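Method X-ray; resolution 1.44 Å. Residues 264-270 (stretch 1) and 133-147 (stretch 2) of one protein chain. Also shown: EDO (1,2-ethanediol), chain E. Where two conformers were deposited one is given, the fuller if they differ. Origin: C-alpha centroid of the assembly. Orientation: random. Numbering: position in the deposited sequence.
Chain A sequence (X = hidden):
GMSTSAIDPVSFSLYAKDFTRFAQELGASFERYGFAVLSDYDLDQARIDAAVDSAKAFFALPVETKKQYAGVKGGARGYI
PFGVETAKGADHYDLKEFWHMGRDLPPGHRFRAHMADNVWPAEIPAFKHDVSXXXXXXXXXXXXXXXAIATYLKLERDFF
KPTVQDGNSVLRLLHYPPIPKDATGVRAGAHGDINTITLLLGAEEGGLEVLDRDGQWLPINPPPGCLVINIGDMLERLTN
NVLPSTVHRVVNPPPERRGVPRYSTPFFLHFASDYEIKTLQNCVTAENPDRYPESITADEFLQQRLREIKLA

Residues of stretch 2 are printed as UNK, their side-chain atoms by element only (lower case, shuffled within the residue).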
# COMPACT_ATOMS: atom_id res chain seq x y z
N SER A 264 1.23 -10.13 5.86
CA SER A 264 1.26 -8.69 5.69
C SER A 264 -0.10 -8.23 5.16
O SER A 264 -0.75 -8.96 4.43
CB SER A 264 2.37 -8.32 4.71
OG SER A 264 2.58 -6.92 4.65
N THR A 265 -0.50 -7.02 5.52
CA THR A 265 -1.79 -6.49 5.10
C THR A 265 -1.66 -5.04 4.60
O THR A 265 -2.30 -4.13 5.16
CB THR A 265 -2.86 -6.59 6.23
OG1 THR A 265 -2.52 -5.70 7.31
CG2 THR A 265 -2.97 -8.05 6.75
N PRO A 266 -0.89 -4.82 3.52
CA PRO A 266 -0.78 -3.48 2.98
C PRO A 266 -2.10 -2.93 2.40
O PRO A 266 -2.86 -3.67 1.83
CB PRO A 266 0.26 -3.62 1.87
CG PRO A 266 0.18 -5.05 1.48
CD PRO A 266 -0.12 -5.80 2.75
N PHE A 267 -2.28 -1.61 2.53
CA PHE A 267 -3.44 -0.92 1.98
C PHE A 267 -2.94 0.01 0.90
O PHE A 267 -2.17 0.95 1.19
CB PHE A 267 -4.17 -0.16 3.08
CG PHE A 267 -5.40 0.55 2.58
CD1 PHE A 267 -6.58 -0.14 2.40
CD2 PHE A 267 -5.35 1.88 2.25
CE1 PHE A 267 -7.70 0.45 1.92
CE2 PHE A 267 -6.51 2.49 1.75
CZ PHE A 267 -7.69 1.76 1.63
N PHE A 268 -3.39 -0.23 -0.33
CA PHE A 268 -3.03 0.56 -1.51
C PHE A 268 -4.13 1.60 -1.75
O PHE A 268 -5.19 1.29 -2.36
CB PHE A 268 -2.85 -0.36 -2.71
CG PHE A 268 -1.77 -1.38 -2.53
CD1 PHE A 268 -0.45 -1.07 -2.81
CD2 PHE A 268 -2.05 -2.66 -2.07
CE1 PHE A 268 0.54 -2.02 -2.68
CE2 PHE A 268 -1.04 -3.59 -1.88
CZ PHE A 268 0.26 -3.25 -2.18
N LEU A 269 -3.84 2.83 -1.29
CA LEU A 269 -4.79 3.91 -1.39
C LEU A 269 -4.68 4.54 -2.77
O LEU A 269 -3.58 4.88 -3.22
CB LEU A 269 -4.55 4.95 -0.30
CG LEU A 269 -5.66 5.95 0.01
CD1 LEU A 269 -5.50 6.47 1.47
CD2 LEU A 269 -5.71 7.10 -1.00
N HIS A 270 -5.83 4.63 -3.46
CA HIS A 270 -5.93 5.17 -4.81
C HIS A 270 -6.85 6.37 -4.83
O HIS A 270 -7.77 6.50 -4.01
CB HIS A 270 -6.61 4.16 -5.73
CG HIS A 270 -5.77 2.99 -6.16
ND1 HIS A 270 -5.23 2.05 -5.29
CD2 HIS A 270 -5.42 2.59 -7.41
CE1 HIS A 270 -4.62 1.11 -6.01
NE2 HIS A 270 -4.71 1.43 -7.28
N UNK A 133 -13.35 -3.52 8.51
CA UNK A 133 -12.93 -2.51 9.48
C UNK A 133 -11.50 -2.04 9.18
O UNK A 133 -11.20 -0.85 9.23
c UNK A 133 -13.01 -3.02 10.92
c UNK A 133 -13.27 -1.03 12.57
n UNK A 133 -12.46 -0.27 13.38
c UNK A 133 -10.01 -0.22 13.89
c UNK A 133 -9.92 -2.41 12.08
c UNK A 133 -8.77 -1.93 12.69
c UNK A 133 -11.16 -0.69 13.26
c UNK A 133 -11.15 -1.79 12.36
c UNK A 133 -8.83 -0.84 13.59
c UNK A 133 -12.51 -2.00 11.92
N UNK A 134 -10.62 -2.99 8.85
CA UNK A 134 -9.23 -2.64 8.61
C UNK A 134 -9.06 -1.80 7.35
O UNK A 134 -8.28 -0.83 7.33
c UNK A 134 -8.35 -3.90 8.58
c UNK A 134 -6.25 -2.85 9.60
c UNK A 134 -6.83 -3.66 8.46
c UNK A 134 -6.05 -4.99 8.33
N UNK A 135 -9.80 -2.16 6.30
CA UNK A 135 -9.84 -1.41 5.03
C UNK A 135 -10.18 0.07 5.32
O UNK A 135 -9.46 0.99 4.94
c UNK A 135 -10.99 -1.37 2.71
c UNK A 135 -11.67 0.50 1.37
c UNK A 135 -10.87 -2.03 4.08
c UNK A 135 -11.18 -0.10 0.23
c UNK A 135 -10.49 -1.98 1.57
c UNK A 135 -10.59 -1.36 0.30
o UNK A 135 -11.25 0.54 -0.98
c UNK A 135 -11.56 -0.11 2.58
N UNK A 136 -11.28 0.25 6.04
CA UNK A 136 -11.75 1.61 6.28
C UNK A 136 -10.88 2.36 7.28
O UNK A 136 -10.70 3.58 7.17
o UNK A 136 -14.91 0.17 5.73
n UNK A 136 -14.07 1.83 4.45
c UNK A 136 -13.22 1.56 6.72
c UNK A 136 -14.15 1.14 5.58
N UNK A 137 -10.31 1.65 8.25
CA UNK A 137 -9.39 2.25 9.19
C UNK A 137 -8.11 2.76 8.53
O UNK A 137 -7.62 3.85 8.82
c UNK A 137 -9.04 1.24 10.27
o UNK A 137 -8.11 1.78 11.15
N UNK A 138 -7.54 1.93 7.65
CA UNK A 138 -6.32 2.34 6.94
C UNK A 138 -6.63 3.43 5.91
O UNK A 138 -5.81 4.32 5.68
c UNK A 138 -5.65 1.13 6.32
c UNK A 138 -3.81 0.85 8.03
c UNK A 138 -4.58 -1.12 6.69
c UNK A 138 -4.99 0.20 7.34
N UNK A 139 -7.81 3.36 5.28
CA UNK A 139 -8.24 4.40 4.33
C UNK A 139 -8.35 5.74 5.08
O UNK A 139 -7.93 6.79 4.57
c UNK A 139 -9.58 4.05 3.66
o UNK A 139 -11.02 5.28 2.22
c UNK A 139 -9.85 4.87 2.43
o UNK A 139 -8.91 5.09 1.63
N UNK A 140 -8.90 5.67 6.29
CA UNK A 140 -9.00 6.90 7.13
C UNK A 140 -7.66 7.50 7.54
O UNK A 140 -7.45 8.71 7.48
N UNK A 141 -6.75 6.64 7.97
CA UNK A 141 -5.42 7.09 8.35
C UNK A 141 -4.70 7.66 7.13
O UNK A 141 -4.01 8.68 7.20
c UNK A 141 -3.23 6.42 9.33
c UNK A 141 -4.62 5.98 9.03
c UNK A 141 -3.34 7.03 12.16
se UNK A 141 -3.14 8.00 10.48
N UNK A 142 -4.89 7.02 5.97
CA UNK A 142 -4.34 7.54 4.72
C UNK A 142 -4.81 8.96 4.41
O UNK A 142 -4.03 9.80 3.98
N UNK A 143 -6.08 9.21 4.70
CA UNK A 143 -6.61 10.58 4.56
C UNK A 143 -5.88 11.58 5.44
O UNK A 143 -5.62 12.69 5.01
N UNK A 144 -5.59 11.20 6.69
CA UNK A 144 -4.89 12.08 7.62
C UNK A 144 -3.45 12.33 7.18
O UNK A 144 -2.93 13.44 7.27
c UNK A 144 -8.17 10.39 11.02
c UNK A 144 -6.44 11.47 9.56
n UNK A 144 -8.41 9.65 12.27
c UNK A 144 -4.99 11.50 9.04
c UNK A 144 -6.67 10.77 10.89
N UNK A 145 -2.78 11.29 6.67
CA UNK A 145 -1.45 11.43 6.10
C UNK A 145 -1.48 12.36 4.88
O UNK A 145 -0.59 13.19 4.68
c UNK A 145 -0.89 10.01 5.73
c UNK A 145 -0.69 9.20 7.03
c UNK A 145 0.38 10.13 4.93
N UNK A 146 -2.52 12.24 4.07
CA UNK A 146 -2.65 13.10 2.90
C UNK A 146 -2.88 14.55 3.31
O UNK A 146 -2.44 15.46 2.60
c UNK A 146 -2.31 11.78 0.02
c UNK A 146 -3.29 11.39 1.13
c UNK A 146 -3.75 12.60 1.95
c UNK A 146 -4.54 10.69 0.56
N UNK A 147 -3.56 14.77 4.42
CA UNK A 147 -3.64 16.16 4.95
C UNK A 147 -2.26 16.76 5.20
O UNK A 147 -2.02 17.93 4.90
o UNK A 147 -6.82 17.03 8.04
c UNK A 147 -4.45 16.21 6.22
c UNK A 147 -5.94 15.94 6.10
o UNK A 147 -6.87 14.85 8.01
c UNK A 147 -6.60 15.93 7.47
C1 EDO E . -8.03 12.56 14.35
O1 EDO E . -9.30 11.97 14.04
C2 EDO E . -7.28 11.70 15.35
O2 EDO E . -6.97 10.43 14.74

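Position 133 carries one carbon followed by fused five- and six-membered rings of eight carbons and one nitrogen, out of reach of stretch 1; it is Trp133. At 134 four carbons fork at the second, and one tip packs against Thr265. This is Leu134, with CD2 3.7 Å from Thr265 OG1. Position 135 has one carbon, then a six-carbon ring bearing an oxygen, its face met by the edge of the Phe267 ring; it is Tyr135. The ring planes stand at 90° with centroids 5.0 Å apart, and Phe267 CE1 is 3.7 Å from Tyr135 CD2.

Position 136 has two carbons, the second bearing oxygen and nitrogen, and points away: Asn136. At 137 one carbon and one oxygen, out of reach, give Ser137. Position 138 again shows four carbons forked at the second, but here CB points toward the strand. It is Leu138, whose CD1 packs 3.8 Å from Phe267 CB and 4.1 Å from Thr265 O.

Two carbons, the second carrying two oxygens, mark 139 as Asp139. Its OD1 approaches Phe267 CE2 at 3.5 Å and Leu269 CD1 at 3.7 Å, while OD2 is hydrogen-bonded elsewhere in the structure. Position 140 has no side-chain atoms and is Gly140. At 141 the unbranched run of two carbons, selenium and a carbon is selenomethionine, Met141, whose end leads away from the strand.

Position 142 is bare, and its CA sits 3.6 Å from Leu269 CD1. An ideal CB here would lie 2.2 Å from Leu269 CD1, a clash, so the close approach relies on Gly142. The equally bare 143 is Gly143, where a CB would be crowded by Gly140 O at 3.2 Å. At 144 four carbons in a row end in nitrogen: Lys144, whose NZ donates to ethanediol O1 (3.1 Å) and O2 (3.0 Å), out of reach of stretch 1.

One carbon carrying two more makes 145 Val145, without contact. Position 146, four carbons forked at the second, points toward stretch 1; it is Leu146, with CD1 4.1 Å from Leu269 CD2. Three carbons, the third bearing two oxygens, identify 147 as Glu147, out of reach.

The contact works by packing, with no hydrogen bond across it. Strand and helix axes approach to 9.0 Å and cross at -48°, burying 409 Å². Phe267 has the most area covered by the other stretch, 116 Å², its ring lying with one face under Leu138 C and Asp139 N and its edge against Tyr135, while Leu269 fills the space left at Gly142.

Stretch 2, residues 133-147: WLYNSLDGMGGKVLE
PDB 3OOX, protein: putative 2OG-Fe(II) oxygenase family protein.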